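Local coordinates for protein alpha-11 giardin (PDB 2II2) that binds calcium and, as a member of the annexin family, probably phospholipid membranes, and may take part in parasite attachment and ventral disk integrity, at residues H241-T246 and E254-I259; D282-R287 and A301-W306. All blocks are in the same frame, centred on the assembly; numbering follows the deposited sequence.

Contact 1 (H241-T246 and E254-I259); sequences HSAVET and EQAARI. With SO4 (sulfate ion), chain C.
Ala243 and Gln255 meet in a close, mostly buried helix-helix contact between the C-terminal end of helix 232-244 and the middle of helix 249-263, consecutive helices of the all-helical annexin fold. Ala243 CA and Gln255 CA lie 5.6 Å apart, an approach that suits the small alanine. Ala243 CB sits 3.7 Å from Gln255 CB and 4.3 Å from Ala256 CB, with Ile259 CD1 at the margin of the patch. Gln255 CG is anti to the carbonyl carbon (chi1 -66°) and the chain is extended beyond it; its OE1 lies 3.4 Å from Ala243 CA. Thr246 crosses this side chain at about a right angle. Its OG1 is tied down within its own segment, giving a hydrogen bond of 2.7 Å to Ser242 O in the carbonyl plane, and it also accepts one from a water that in turn accepts from Gln255 NE2. A second water donates to Gln255 OE1 at 2.8 Å and reaches Ser242 OG, although that serine has two conformers and this link is less certain. Arg95 of helix 94-102 also touches Gln255. Direct contact between the segments is therefore mainly apolar, while the amide is linked through water to Ser242 of the helix and to Thr246 in the turn that follows it, consistent with the two waters favouring this amide orientation.

Contact 2 (D282-R287 and A301-W306); sequences DDILSR and ACLMFW
Ile284 and Leu303 form the centre of an apolar contact between two nearly antiparallel helices, 280-287 and 298-306, whose segment axes run at 167° and come within 10.2 Å of each other. The two side chains slide past one another in opposite directions. Ile284 CG2 makes the tightest touch, 3.6 Å from Leu303 CD2, and Leu303 CG is almost as near. The other branch of Ile284 continues deeper: with chi2 at 163° its CD1 extends to 3.8 Å from Cys302 SG. That sulfur, anti to its own backbone N (chi1 -176°), stands in the plane of the Trp306 indole at its edge, and Ile284, Cys302 and Trp306 are all buried. Ile284 CD1 approaches Trp306 CD1 only obliquely and more loosely, at 4.4 Å. The Leu285 flank is thinner and faces solvent. There exposed Leu285 crosses Leu303 at about a right angle, and the closest touch is between Leu285 CD2 and Leu303 CD1, 3.7 Å apart; of the Leu303 methyls, CD2 thus meets buried Ile284 while CD1 meets exposed Leu285. Leu308, in the loop near the chain terminus, packs on both Ile284 and Leu303. Other residues of helix 298-306 touch other helices: Ala301 and Met304 touch helices 22-29 and 64-73, while Cys302 and Phe305 lie on Thr260 of helix 249-263, whose hydroxyl is hydrogen-bonded to Trp306 NE1, and the Trp306 indole meets Phe240 of helix 232-244 edge-to-face.

Both contacts are largely buried and join helices within the same annexin domain, but contact 1 lies nearer the middle of the chain, its centre about 9 Å from the chain centre against about 16 Å for that of contact 2. Contact 1 mixes a small alanine patch with a hydrated amide; contact 2 relies on branched aliphatic groups, sulfur and an indole, with an exposed leucine at one flank. They share no helix, yet they touch: Arg287 NE probably hydrogen-bonds to Val244 O at 2.8 Å and Arg287 NH2 to Thr246 O, gripping the end of helix 232-244 and the turn that follows, and NH2 also forms a salt bridge with Asp249. Trp306 CZ2 also packs against Ile259 O.

Contact 1 (H241-T246 and E254-I259)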
ATOM      1  N   HIS A 241      -3.551  -8.618  -4.212  0.50  7.29           N
ATOM      2  CA  HIS A 241      -3.872 -10.053  -4.152  0.50  7.50           C
ATOM      3  C   HIS A 241      -4.105 -10.498  -2.696  0.50  6.70           C
ATOM      4  O   HIS A 241      -5.093 -11.175  -2.358  0.50  6.80           O
ATOM      5  CB  HIS A 241      -2.737 -10.886  -4.779  0.50  7.68           C
ATOM      6  CG  HIS A 241      -3.016 -12.363  -4.788  0.50 12.51           C
ATOM      7  ND1 HIS A 241      -4.096 -12.910  -5.448  0.50 15.20           N
ATOM      8  CD2 HIS A 241      -2.361 -13.403  -4.223  0.50 16.30           C
ATOM      9  CE1 HIS A 241      -4.096 -14.220  -5.289  0.50 16.85           C
ATOM     10  NE2 HIS A 241      -3.053 -14.545  -4.546  0.50 16.02           N
ATOM     11  N   SER A 242      -3.186 -10.076  -1.827  0.50  5.60           N
ATOM     12  CA  SER A 242      -3.278 -10.441  -0.426  0.50  5.78           C
ATOM     13  C   SER A 242      -4.580  -9.944   0.210  0.50  5.97           C
ATOM     14  O   SER A 242      -5.116 -10.594   1.119  0.50  6.06           O
ATOM     15  CB  SER A 242      -2.064  -9.901   0.316  0.50  6.34           C
ATOM     16  OG  SER A 242      -2.080 -10.331   1.656  0.50  4.38           O
ATOM     17  N   ALA A 243      -5.085  -8.807  -0.265  1.00  6.60           N
ATOM     18  CA  ALA A 243      -6.371  -8.268   0.185  1.00  6.86           C
ATOM     19  C   ALA A 243      -7.528  -9.086  -0.380  1.00  6.95           C
ATOM     20  O   ALA A 243      -8.443  -9.500   0.349  1.00  7.01           O
ATOM     21  CB  ALA A 243      -6.512  -6.840  -0.231  1.00  6.73           C
ATOM     22  N   VAL A 244      -7.473  -9.340  -1.691  1.00  7.22           N
ATOM     23  CA  VAL A 244      -8.531 -10.112  -2.337  1.00  7.96           C
ATOM     24  C   VAL A 244      -8.775 -11.499  -1.703  1.00  7.80           C
ATOM     25  O   VAL A 244      -9.919 -11.915  -1.536  1.00  8.72           O
ATOM     26  CB  VAL A 244      -8.218 -10.189  -3.879  1.00  8.64           C
ATOM     27  CG1 VAL A 244      -9.064 -11.206  -4.583  1.00 10.74           C
ATOM     28  CG2 VAL A 244      -8.364  -8.827  -4.527  1.00  9.46           C
ATOM     29  N   GLU A 245      -7.670 -12.174  -1.378  1.00  7.43           N
ATOM     30  CA  GLU A 245      -7.745 -13.515  -0.809  1.00  8.86           C
ATOM     31  C   GLU A 245      -8.012 -13.532   0.691  1.00  8.70           C
ATOM     32  O   GLU A 245      -8.195 -14.593   1.260  1.00 11.17           O
ATOM     33  CB  GLU A 245      -6.466 -14.298  -1.106  1.00  9.03           C
ATOM     34  CG  GLU A 245      -6.228 -14.599  -2.569  1.00 12.62           C
ATOM     35  CD  GLU A 245      -5.280 -15.776  -2.754  1.00 17.34           C
ATOM     36  OE1 GLU A 245      -4.228 -15.813  -2.061  1.00 19.01           O
ATOM     37  OE2 GLU A 245      -5.563 -16.654  -3.605  1.00 18.30           O
ATOM     38  N   THR A 246      -8.096 -12.361   1.318  1.00  8.18           N
ATOM     39  CA  THR A 246      -8.435 -12.309   2.743  1.00  8.23           C
ATOM     40  C   THR A 246      -9.923 -12.646   2.891  1.00  8.36           C
ATOM     41  O   THR A 246     -10.774 -12.022   2.266  1.00  9.21           O
ATOM     42  CB  THR A 246      -8.169 -10.909   3.275  1.00  7.27           C
ATOM     43  OG1 THR A 246      -6.754 -10.700   3.279  1.00  8.37           O
ATOM     44  CG2 THR A 246      -8.688 -10.720   4.701  1.00  8.66           C
ATOM     45  N   GLU A 254     -10.843  -3.047   3.701  1.00  7.11           N
ATOM     46  CA  GLU A 254      -9.949  -2.049   4.278  1.00  8.80           C
ATOM     47  C   GLU A 254      -8.615  -1.992   3.542  1.00  7.35           C
ATOM     48  O   GLU A 254      -8.122  -0.914   3.181  1.00  8.17           O
ATOM     49  CB  GLU A 254      -9.725  -2.399   5.743  1.00  9.91           C
ATOM     50  CG  GLU A 254      -8.751  -1.598   6.495  1.00 12.49           C
ATOM     51  CD  GLU A 254      -8.449  -2.200   7.860  1.00 14.51           C
ATOM     52  OE1 GLU A 254      -8.588  -3.440   8.055  1.00 13.98           O
ATOM     53  OE2 GLU A 254      -8.041  -1.416   8.741  1.00 17.74           O
ATOM     54  N   GLN A 255      -8.009  -3.152   3.356  1.00  7.38           N
ATOM     55  CA  GLN A 255      -6.715  -3.242   2.667  1.00  7.07           C
ATOM     56  C   GLN A 255      -6.839  -2.799   1.212  1.00  6.50           C
ATOM     57  O   GLN A 255      -6.020  -1.987   0.707  1.00  7.25           O
ATOM     58  CB  GLN A 255      -6.186  -4.670   2.737  1.00  7.98           C
ATOM     59  CG  GLN A 255      -5.833  -5.106   4.134  1.00  7.35           C
ATOM     60  CD  GLN A 255      -5.624  -6.593   4.216  1.00  7.72           C
ATOM     61  OE1 GLN A 255      -5.176  -7.224   3.247  1.00  7.57           O
ATOM     62  NE2 GLN A 255      -5.835  -7.145   5.396  1.00  7.67           N
ATOM     63  N   ALA A 256      -7.872  -3.274   0.515  1.00  6.62           N
ATOM     64  CA  ALA A 256      -8.031  -2.916  -0.880  1.00  6.57           C
ATOM     65  C   ALA A 256      -8.245  -1.403  -1.041  1.00  6.78           C
ATOM     66  O   ALA A 256      -7.761  -0.802  -1.993  1.00  6.85           O
ATOM     67  CB  ALA A 256      -9.154  -3.702  -1.496  1.00  7.79           C
ATOM     68  N   ALA A 257      -9.010  -0.804  -0.118  1.00  6.62           N
ATOM     69  CA  ALA A 257      -9.250   0.634  -0.152  1.00  7.02           C
ATOM     70  C   ALA A 257      -7.937   1.402   0.000  1.00  6.41           C
ATOM     71  O   ALA A 257      -7.681   2.365  -0.732  1.00  7.23           O
ATOM     72  CB  ALA A 257     -10.245   1.031   0.925  1.00  7.41           C
ATOM     73  N   ARG A 258      -7.099   0.988   0.950  1.00  7.19           N
ATOM     74  CA  ARG A 258      -5.834   1.681   1.164  1.00  7.26           C
ATOM     75  C   ARG A 258      -4.872   1.552  -0.010  1.00  7.34           C
ATOM     76  O   ARG A 258      -4.287   2.541  -0.455  1.00  7.32           O
ATOM     77  CB  ARG A 258      -5.196   1.164   2.439  1.00  7.46           C
ATOM     78  CG  ARG A 258      -3.836   1.746   2.712  1.00  8.60           C
ATOM     79  CD  ARG A 258      -3.191   1.205   3.982  1.00 10.34           C
ATOM     80  NE  ARG A 258      -2.936  -0.230   3.940  1.00  9.37           N
ATOM     81  CZ  ARG A 258      -3.547  -1.138   4.688  1.00  8.50           C
ATOM     82  NH1 ARG A 258      -4.548  -0.822   5.518  1.00  9.68           N
ATOM     83  NH2 ARG A 258      -3.158  -2.390   4.585  1.00  9.01           N
ATOM     84  N   ILE A 259      -4.695   0.315  -0.479  1.00  6.91           N
ATOM     85  CA  ILE A 259      -3.804   0.043  -1.598  1.00  6.85           C
ATOM     86  C   ILE A 259      -4.254   0.836  -2.826  1.00  6.30           C
ATOM     87  O   ILE A 259      -3.428   1.451  -3.525  1.00  7.03           O
ATOM     88  CB  ILE A 259      -3.755  -1.462  -1.864  1.00  7.13           C
ATOM     89  CG1 ILE A 259      -3.131  -2.188  -0.679  1.00  7.98           C
ATOM     90  CG2 ILE A 259      -3.003  -1.747  -3.159  1.00  7.74           C
ATOM     91  CD1 ILE A 259      -3.492  -3.665  -0.595  1.00  7.67           C
TER
HETATM   92  S   SO4 C 802      -0.135 -17.548  -4.873  1.00 66.26           S
HETATM   93  O1  SO4 C 802      -0.094 -18.606  -3.868  1.00 66.42           O
HETATM   94  O2  SO4 C 802      -1.245 -17.806  -5.785  1.00 66.56           O
HETATM   95  O3  SO4 C 802      -0.330 -16.257  -4.218  1.00 66.17           O
HETATM   96  O4  SO4 C 802       1.117 -17.525  -5.625  1.00 66.27           O
HETATM   97  O   HOH W   1      -3.298  -9.206   3.826  1.00 10.15           O
HETATM   98  O   HOH W   2      -5.451 -10.084   5.607  1.00 11.15           O

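Contact 2 (D282-R287 and A301-W306)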
ATOM      1  N   ASP A 282     -11.496  -8.454 -13.449  1.00 12.58           N
ATOM      2  CA  ASP A 282     -12.482  -9.501 -13.178  1.00 12.98           C
ATOM      3  C   ASP A 282     -12.543  -9.867 -11.689  1.00 12.28           C
ATOM      4  O   ASP A 282     -13.610 -10.149 -11.142  1.00 13.57           O
ATOM      5  CB  ASP A 282     -12.185 -10.762 -14.002  1.00 13.25           C
ATOM      6  CG  ASP A 282     -12.196 -10.510 -15.523  1.00 15.18           C
ATOM      7  OD1 ASP A 282     -12.691  -9.456 -15.986  1.00 18.26           O
ATOM      8  OD2 ASP A 282     -11.696 -11.397 -16.249  1.00 19.10           O
ATOM      9  N   ASP A 283     -11.393  -9.867 -11.027  1.00 11.38           N
ATOM     10  CA  ASP A 283     -11.354 -10.229  -9.627  1.00 11.15           C
ATOM     11  C   ASP A 283     -11.912  -9.143  -8.713  1.00  9.73           C
ATOM     12  O   ASP A 283     -12.537  -9.438  -7.689  1.00 10.25           O
ATOM     13  CB  ASP A 283      -9.953 -10.614  -9.203  1.00 10.85           C
ATOM     14  CG  ASP A 283      -9.537 -11.987  -9.707  1.00 10.75           C
ATOM     15  OD1 ASP A 283     -10.310 -12.647 -10.437  1.00 12.00           O
ATOM     16  OD2 ASP A 283      -8.412 -12.391  -9.347  1.00 11.87           O
ATOM     17  N   ILE A 284     -11.738  -7.880  -9.080  1.00  9.57           N
ATOM     18  CA  ILE A 284     -12.388  -6.818  -8.334  1.00  9.09           C
ATOM     19  C   ILE A 284     -13.911  -7.001  -8.409  1.00  9.72           C
ATOM     20  O   ILE A 284     -14.616  -6.926  -7.394  1.00 10.87           O
ATOM     21  CB  ILE A 284     -11.942  -5.427  -8.862  1.00  8.82           C
ATOM     22  CG1 ILE A 284     -10.471  -5.148  -8.465  1.00  8.88           C
ATOM     23  CG2 ILE A 284     -12.843  -4.352  -8.306  1.00  9.62           C
ATOM     24  CD1 ILE A 284      -9.775  -4.028  -9.257  1.00  9.19           C
ATOM     25  N   LEU A 285     -14.408  -7.267  -9.618  1.00 10.52           N
ATOM     26  CA  LEU A 285     -15.833  -7.491  -9.843  1.00 11.87           C
ATOM     27  C   LEU A 285     -16.348  -8.673  -9.041  1.00 11.36           C
ATOM     28  O   LEU A 285     -17.420  -8.603  -8.412  1.00 12.47           O
ATOM     29  CB  LEU A 285     -16.106  -7.723 -11.342  1.00 12.24           C
ATOM     30  CG  LEU A 285     -16.062  -6.497 -12.275  1.00 16.97           C
ATOM     31  CD1 LEU A 285     -16.029  -6.906 -13.749  1.00 19.01           C
ATOM     32  CD2 LEU A 285     -17.238  -5.575 -12.012  1.00 20.48           C
ATOM     33  N   SER A 286     -15.600  -9.776  -9.055  0.50 11.00           N
ATOM     34  CA  SER A 286     -16.033 -10.998  -8.378  0.50 11.03           C
ATOM     35  C   SER A 286     -15.954 -10.887  -6.872  0.50  9.92           C
ATOM     36  O   SER A 286     -16.865 -11.325  -6.164  0.50 10.24           O
ATOM     37  CB  SER A 286     -15.182 -12.189  -8.815  0.50 11.88           C
ATOM     38  OG  SER A 286     -15.376 -12.478 -10.178  0.50 14.53           O
ATOM     39  N   ARG A 287     -14.833 -10.340  -6.389  1.00  9.12           N
ATOM     40  CA  ARG A 287     -14.527 -10.370  -4.963  1.00  9.21           C
ATOM     41  C   ARG A 287     -15.364  -9.419  -4.150  1.00  8.49           C
ATOM     42  O   ARG A 287     -15.805  -9.760  -3.039  1.00  9.16           O
ATOM     43  CB  ARG A 287     -13.026 -10.073  -4.719  1.00  9.54           C
ATOM     44  CG  ARG A 287     -12.634  -9.855  -3.238  1.00 10.12           C
ATOM     45  CD  ARG A 287     -12.867 -11.120  -2.470  1.00  9.65           C
ATOM     46  NE  ARG A 287     -12.591 -11.084  -1.015  1.00 10.39           N
ATOM     47  CZ  ARG A 287     -13.495 -10.784  -0.074  1.00 10.10           C
ATOM     48  NH1 ARG A 287     -14.729 -10.415  -0.414  1.00  8.87           N
ATOM     49  NH2 ARG A 287     -13.184 -10.854   1.220  1.00 11.65           N
ATOM     50  N   ALA A 301     -15.919   2.183  -7.073  1.00  7.82           N
ATOM     51  CA  ALA A 301     -14.863   3.142  -6.782  1.00  8.09           C
ATOM     52  C   ALA A 301     -13.494   2.571  -7.129  1.00  7.34           C
ATOM     53  O   ALA A 301     -12.651   3.275  -7.689  1.00  7.92           O
ATOM     54  CB  ALA A 301     -14.903   3.548  -5.320  1.00  8.58           C
ATOM     55  N   CYS A 302     -13.277   1.320  -6.744  1.00  7.37           N
ATOM     56  CA  CYS A 302     -12.010   0.640  -6.962  1.00  7.50           C
ATOM     57  C   CYS A 302     -11.718   0.526  -8.460  1.00  7.19           C
ATOM     58  O   CYS A 302     -10.625   0.860  -8.914  1.00  8.41           O
ATOM     59  CB  CYS A 302     -12.077  -0.730  -6.293  1.00  8.30           C
ATOM     60  SG  CYS A 302     -10.538  -1.673  -6.374  1.00  8.15           S
ATOM     61  N   LEU A 303     -12.688   0.046  -9.240  1.00  8.01           N
ATOM     62  CA  LEU A 303     -12.506  -0.027 -10.694  1.00  8.42           C
ATOM     63  C   LEU A 303     -12.173   1.340 -11.314  1.00  7.47           C
ATOM     64  O   LEU A 303     -11.295   1.478 -12.182  1.00  9.24           O
ATOM     65  CB  LEU A 303     -13.741  -0.626 -11.346  1.00  9.28           C
ATOM     66  CG  LEU A 303     -14.018  -2.101 -11.059  1.00 10.60           C
ATOM     67  CD1 LEU A 303     -15.424  -2.418 -11.542  1.00 10.93           C
ATOM     68  CD2 LEU A 303     -13.002  -3.068 -11.692  1.00  9.92           C
ATOM     69  N   MET A 304     -12.904   2.359 -10.865  1.00  7.97           N
ATOM     70  CA  MET A 304     -12.653   3.708 -11.349  1.00  8.12           C
ATOM     71  C   MET A 304     -11.233   4.145 -11.038  1.00  7.29           C
ATOM     72  O   MET A 304     -10.553   4.669 -11.937  1.00  8.23           O
ATOM     73  CB  MET A 304     -13.710   4.681 -10.801  1.00  7.73           C
ATOM     74  CG  MET A 304     -13.540   6.134 -11.208  1.00  8.81           C
ATOM     75  SD  MET A 304     -12.311   7.063 -10.247  1.00  9.63           S
ATOM     76  CE  MET A 304     -13.038   6.979  -8.596  1.00  9.87           C
ATOM     77  N   PHE A 305     -10.785   3.982  -9.800  1.00  6.93           N
ATOM     78  CA  PHE A 305      -9.460   4.470  -9.467  1.00  7.62           C
ATOM     79  C   PHE A 305      -8.352   3.731 -10.229  1.00  8.27           C
ATOM     80  O   PHE A 305      -7.309   4.327 -10.534  1.00  9.51           O
ATOM     81  CB  PHE A 305      -9.205   4.414  -7.963  1.00  7.39           C
ATOM     82  CG  PHE A 305      -9.740   5.585  -7.187  1.00  7.75           C
ATOM     83  CD1 PHE A 305     -10.645   5.395  -6.135  1.00  8.36           C
ATOM     84  CD2 PHE A 305      -9.287   6.875  -7.445  1.00  8.56           C
ATOM     85  CE1 PHE A 305     -11.127   6.482  -5.407  1.00  9.52           C
ATOM     86  CE2 PHE A 305      -9.765   7.981  -6.738  1.00  8.86           C
ATOM     87  CZ  PHE A 305     -10.690   7.775  -5.690  1.00  9.05           C
ATOM     88  N   TRP A 306      -8.572   2.468 -10.557  1.00  7.84           N
ATOM     89  CA  TRP A 306      -7.576   1.692 -11.277  1.00  8.57           C
ATOM     90  C   TRP A 306      -7.740   1.776 -12.779  1.00  8.91           C
ATOM     91  O   TRP A 306      -6.965   1.164 -13.510  1.00  9.94           O
ATOM     92  CB  TRP A 306      -7.636   0.221 -10.844  1.00  8.75           C
ATOM     93  CG  TRP A 306      -7.018  -0.023  -9.529  1.00  6.51           C
ATOM     94  CD1 TRP A 306      -7.648  -0.339  -8.352  1.00  7.46           C
ATOM     95  CD2 TRP A 306      -5.617   0.019  -9.237  1.00  6.93           C
ATOM     96  NE1 TRP A 306      -6.722  -0.480  -7.347  1.00  7.67           N
ATOM     97  CE2 TRP A 306      -5.469  -0.234  -7.864  1.00  7.45           C
ATOM     98  CE3 TRP A 306      -4.476   0.268 -10.007  1.00  7.53           C
ATOM     99  CZ2 TRP A 306      -4.214  -0.273  -7.244  1.00  9.33           C
ATOM    100  CZ3 TRP A 306      -3.232   0.240  -9.393  1.00  8.89           C
ATOM    101  CH2 TRP A 306      -3.121  -0.014  -8.030  1.00  9.12           C
TER